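Local structure of glycerol-3-phosphate dehydrogenase [NAD(+)] (Dunaliella salina, 6IUY) at residues K292-E300 against N330-A340. The protein probably interconverts sn-glycerol 3-phosphate and dihydroxyacetone phosphate with NAD(+), and joins this dehydrogenase to a phosphatase-like domain, allowing direct conversion of dihydroxyacetone phosphate to glycerol. Sequence-based numbering, arbitrary orientation.
With NAD (nicotinamide-adenine-dinucleotide), chain C.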
# COMPACT_ATOMS: atom_id res chain seq x y z
N LYS A 292 21.08 -14.39 28.49
CA LYS A 292 19.75 -14.85 28.86
C LYS A 292 18.93 -13.74 29.50
O LYS A 292 17.73 -13.59 29.24
CB LYS A 292 19.81 -16.04 29.81
CG LYS A 292 18.42 -16.57 30.16
CD LYS A 292 18.48 -17.78 31.07
CE LYS A 292 17.09 -18.35 31.30
NZ LYS A 292 17.12 -19.62 32.10
N GLU A 293 19.59 -12.94 30.32
CA GLU A 293 18.91 -11.90 31.07
C GLU A 293 18.76 -10.58 30.31
O GLU A 293 19.74 -10.03 29.79
CB GLU A 293 19.63 -11.65 32.38
CG GLU A 293 19.12 -10.43 33.13
CD GLU A 293 19.74 -10.29 34.52
OE1 GLU A 293 19.34 -11.06 35.41
OE2 GLU A 293 20.62 -9.41 34.71
N VAL A 294 17.54 -10.05 30.29
CA VAL A 294 17.30 -8.78 29.63
C VAL A 294 17.10 -7.71 30.68
O VAL A 294 16.29 -7.89 31.58
CB VAL A 294 16.03 -8.83 28.73
CG1 VAL A 294 15.83 -7.50 28.04
CG2 VAL A 294 16.13 -9.92 27.72
N THR A 295 17.76 -6.58 30.52
CA THR A 295 17.64 -5.54 31.51
C THR A 295 16.59 -4.55 31.02
O THR A 295 16.54 -4.24 29.83
CB THR A 295 19.00 -4.86 31.74
OG1 THR A 295 19.91 -5.83 32.28
CG2 THR A 295 18.90 -3.74 32.71
N MET A 296 15.72 -4.09 31.92
CA MET A 296 14.75 -3.08 31.53
C MET A 296 14.87 -1.87 32.42
O MET A 296 14.65 -1.97 33.62
CB MET A 296 13.33 -3.65 31.58
CG MET A 296 12.22 -2.61 31.56
SD MET A 296 10.59 -3.32 31.21
CE MET A 296 10.18 -4.16 32.76
N TRP A 297 15.23 -0.72 31.85
CA TRP A 297 15.15 0.54 32.58
C TRP A 297 13.71 0.97 32.81
O TRP A 297 12.91 1.10 31.85
CB TRP A 297 15.88 1.65 31.85
CG TRP A 297 15.76 3.01 32.53
CD1 TRP A 297 16.28 3.37 33.74
CD2 TRP A 297 15.11 4.17 32.01
NE1 TRP A 297 15.99 4.68 34.01
CE2 TRP A 297 15.26 5.20 32.97
CE3 TRP A 297 14.40 4.45 30.83
CZ2 TRP A 297 14.75 6.49 32.78
CZ3 TRP A 297 13.89 5.72 30.65
CH2 TRP A 297 14.06 6.73 31.62
N VAL A 298 13.39 1.16 34.09
CA VAL A 298 12.08 1.61 34.53
C VAL A 298 12.20 2.98 35.16
O VAL A 298 12.72 3.11 36.26
CB VAL A 298 11.47 0.65 35.56
CG1 VAL A 298 10.03 1.08 35.90
CG2 VAL A 298 11.50 -0.78 35.06
N HIS A 299 11.72 4.01 34.47
CA HIS A 299 11.70 5.36 35.03
C HIS A 299 11.01 5.36 36.39
O HIS A 299 9.94 4.77 36.54
CB HIS A 299 10.97 6.31 34.09
CG HIS A 299 10.83 7.70 34.64
ND1 HIS A 299 9.62 8.19 35.12
CD2 HIS A 299 11.72 8.70 34.78
CE1 HIS A 299 9.79 9.43 35.53
NE2 HIS A 299 11.06 9.77 35.33
N GLU A 300 11.64 5.99 37.38
CA GLU A 300 11.05 6.03 38.72
C GLU A 300 10.03 7.14 38.79
O GLU A 300 10.31 8.27 38.45
CB GLU A 300 12.12 6.24 39.79
CG GLU A 300 11.58 6.19 41.19
CD GLU A 300 12.67 6.34 42.26
OE1 GLU A 300 12.81 7.45 42.81
OE2 GLU A 300 13.39 5.36 42.54
N ASN A 330 13.40 -14.03 33.23
CA ASN A 330 14.73 -13.53 32.88
C ASN A 330 14.75 -12.05 32.56
O ASN A 330 15.61 -11.57 31.81
CB ASN A 330 15.33 -14.35 31.71
CG ASN A 330 14.42 -14.39 30.47
OD1 ASN A 330 13.23 -14.67 30.55
ND2 ASN A 330 15.01 -14.14 29.31
N VAL A 331 13.83 -11.30 33.15
CA VAL A 331 13.74 -9.86 32.94
C VAL A 331 14.16 -9.16 34.22
O VAL A 331 13.66 -9.49 35.28
CB VAL A 331 12.30 -9.43 32.52
CG1 VAL A 331 12.12 -7.92 32.62
CG2 VAL A 331 11.99 -9.93 31.13
N LYS A 332 15.09 -8.22 34.13
CA LYS A 332 15.62 -7.60 35.33
C LYS A 332 15.48 -6.10 35.24
O LYS A 332 16.06 -5.48 34.35
CB LYS A 332 17.09 -8.00 35.56
CG LYS A 332 17.57 -7.80 37.01
CD LYS A 332 16.57 -8.43 38.00
CE LYS A 332 17.22 -9.01 39.25
NZ LYS A 332 17.12 -10.51 39.28
N ALA A 333 14.73 -5.53 36.17
CA ALA A 333 14.39 -4.13 36.13
C ALA A 333 15.32 -3.30 36.98
O ALA A 333 15.65 -3.69 38.10
CB ALA A 333 12.96 -3.94 36.63
N THR A 334 15.70 -2.14 36.48
CA THR A 334 16.40 -1.18 37.31
C THR A 334 16.01 0.24 36.93
O THR A 334 15.67 0.51 35.77
CB THR A 334 17.92 -1.32 37.19
OG1 THR A 334 18.53 -0.11 37.66
CG2 THR A 334 18.33 -1.54 35.74
N SER A 335 16.09 1.14 37.90
CA SER A 335 15.68 2.52 37.72
C SER A 335 16.83 3.41 37.32
O SER A 335 16.62 4.60 37.07
CB SER A 335 15.08 3.07 39.00
OG SER A 335 16.11 3.23 39.96
N ASP A 336 18.05 2.88 37.28
CA ASP A 336 19.18 3.72 36.89
C ASP A 336 19.49 3.54 35.42
O ASP A 336 19.81 2.45 34.98
CB ASP A 336 20.43 3.40 37.72
CG ASP A 336 21.47 4.47 37.59
OD1 ASP A 336 21.49 5.40 38.43
OD2 ASP A 336 22.27 4.42 36.63
N LEU A 337 19.39 4.63 34.67
CA LEU A 337 19.45 4.58 33.22
C LEU A 337 20.85 4.22 32.73
O LEU A 337 21.00 3.41 31.83
CB LEU A 337 19.00 5.92 32.64
CG LEU A 337 19.17 6.03 31.12
CD1 LEU A 337 18.33 5.00 30.37
CD2 LEU A 337 18.85 7.42 30.65
N ILE A 338 21.86 4.82 33.35
CA ILE A 338 23.25 4.54 32.98
C ILE A 338 23.59 3.09 33.27
O ILE A 338 24.17 2.38 32.45
CB ILE A 338 24.24 5.46 33.74
CG1 ILE A 338 23.88 6.93 33.49
CG2 ILE A 338 25.69 5.17 33.30
CD1 ILE A 338 23.69 7.24 32.02
N GLU A 339 23.21 2.61 34.45
CA GLU A 339 23.55 1.26 34.81
C GLU A 339 22.83 0.25 33.91
O GLU A 339 23.39 -0.80 33.58
CB GLU A 339 23.22 1.01 36.29
CG GLU A 339 23.43 -0.43 36.73
CD GLU A 339 22.15 -1.07 37.27
OE1 GLU A 339 21.52 -0.46 38.17
OE2 GLU A 339 21.77 -2.16 36.78
N ALA A 340 21.59 0.56 33.52
CA ALA A 340 20.82 -0.33 32.64
C ALA A 340 21.52 -0.50 31.30
O ALA A 340 21.49 -1.58 30.70
CB ALA A 340 19.39 0.23 32.43
PA NAD C . 3.18 4.22 27.78
O1A NAD C . 2.62 3.02 28.43
O2A NAD C . 2.21 4.93 26.84
O5B NAD C . 3.64 5.32 28.89
C5B NAD C . 3.97 4.91 30.22
C4B NAD C . 5.47 5.18 30.50
O4B NAD C . 5.69 6.46 30.52
C3B NAD C . 5.82 4.69 31.90
O3B NAD C . 6.51 3.53 31.90
C2B NAD C . 6.69 5.82 32.49
O2B NAD C . 7.90 5.21 33.13
C1B NAD C . 6.99 6.55 31.46
N9A NAD C . 7.22 7.87 31.88
C8A NAD C . 6.38 8.72 32.51
N7A NAD C . 7.06 9.88 32.70
C5A NAD C . 8.32 9.74 32.21
C6A NAD C . 9.41 10.59 32.17
N6A NAD C . 9.47 11.91 32.67
N1A NAD C . 10.55 10.18 31.59
C2A NAD C . 10.63 8.93 31.07
N3A NAD C . 9.57 8.09 31.12
C4A NAD C . 8.41 8.50 31.69
O3 NAD C . 4.48 3.77 26.96
PN NAD C . 4.56 2.67 25.79
O1N NAD C . 3.24 1.94 25.64
O2N NAD C . 5.66 1.67 26.06
O5D NAD C . 4.80 3.46 24.44
C5D NAD C . 6.04 4.10 24.18
C4D NAD C . 6.19 4.19 22.65
O4D NAD C . 5.75 3.08 22.09
C3D NAD C . 5.30 5.30 22.14
O3D NAD C . 6.01 6.06 21.28
C2D NAD C . 4.14 4.58 21.40
O2D NAD C . 3.62 5.52 20.36
C1D NAD C . 4.70 3.50 20.93
N1N NAD C . 3.80 2.38 20.71
C2N NAD C . 2.82 2.03 21.62
C3N NAD C . 1.99 0.94 21.36
C7N NAD C . 0.89 0.59 22.39
O7N NAD C . -0.02 -0.15 22.09
N7N NAD C . 0.98 1.16 23.71
C4N NAD C . 2.13 0.19 20.21
C5N NAD C . 3.13 0.52 19.31
C6N NAD C . 3.96 1.61 19.58
O HOH W 1 14.72 6.61 37.11
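Lys292 offers its carbonyl to Asn330, whose ND2 donates an almost straight bond of 2.8 Å to Lys292 O, with the acceptor lying in the amide plane. Asn330 CG sits between its own backbone N and carbonyl carbon (chi1 55°), which turns the amide back to this oxygen; ND2 also binds Ala276 O of helix 266-282. Glu293 then lays its carboxylate carbon CD 3.7 Å from Lys332 CB, although the charged ends stop short of a salt bridge. From Val294 to Val298 the backbones pair in parallel, Val294 and Met296 each both donating and accepting. The parallel register follows from the right-handed beta-alpha-beta crossover of a Rossmann fold: after helix 307-315 the chain returns as strand 331-334, at the sheet edge beside strand 293-297. Thr295 CG2 packs 3.8 Å from Thr334 CG2 and also meets Ala340, while on the other face Met296 CE reaches Val331 CG1. Trp297 slides its indole over the start of helix 337-342. Leu337 CB lies over the five-membered ring, 3.8 Å from its centroid, as a CH-pi contact, and CD1 covers the same face nearer the rim; NE1 makes a weak, bent bond to Ser335 O, which also receives a water hydrogen bond. With an alanine at Trp297, Leu337 would probably lose its aromatic platform and a gap would open between strand and helix. Val298 CG2 touches Ala333 CB at 3.8 Å, beneath helix 307-315. Beyond it His299 lays its ring over the NAD adenine, C6A standing 3.5 Å above the imidazole plane, and Glu300 N donates to the water held by Ser335 O.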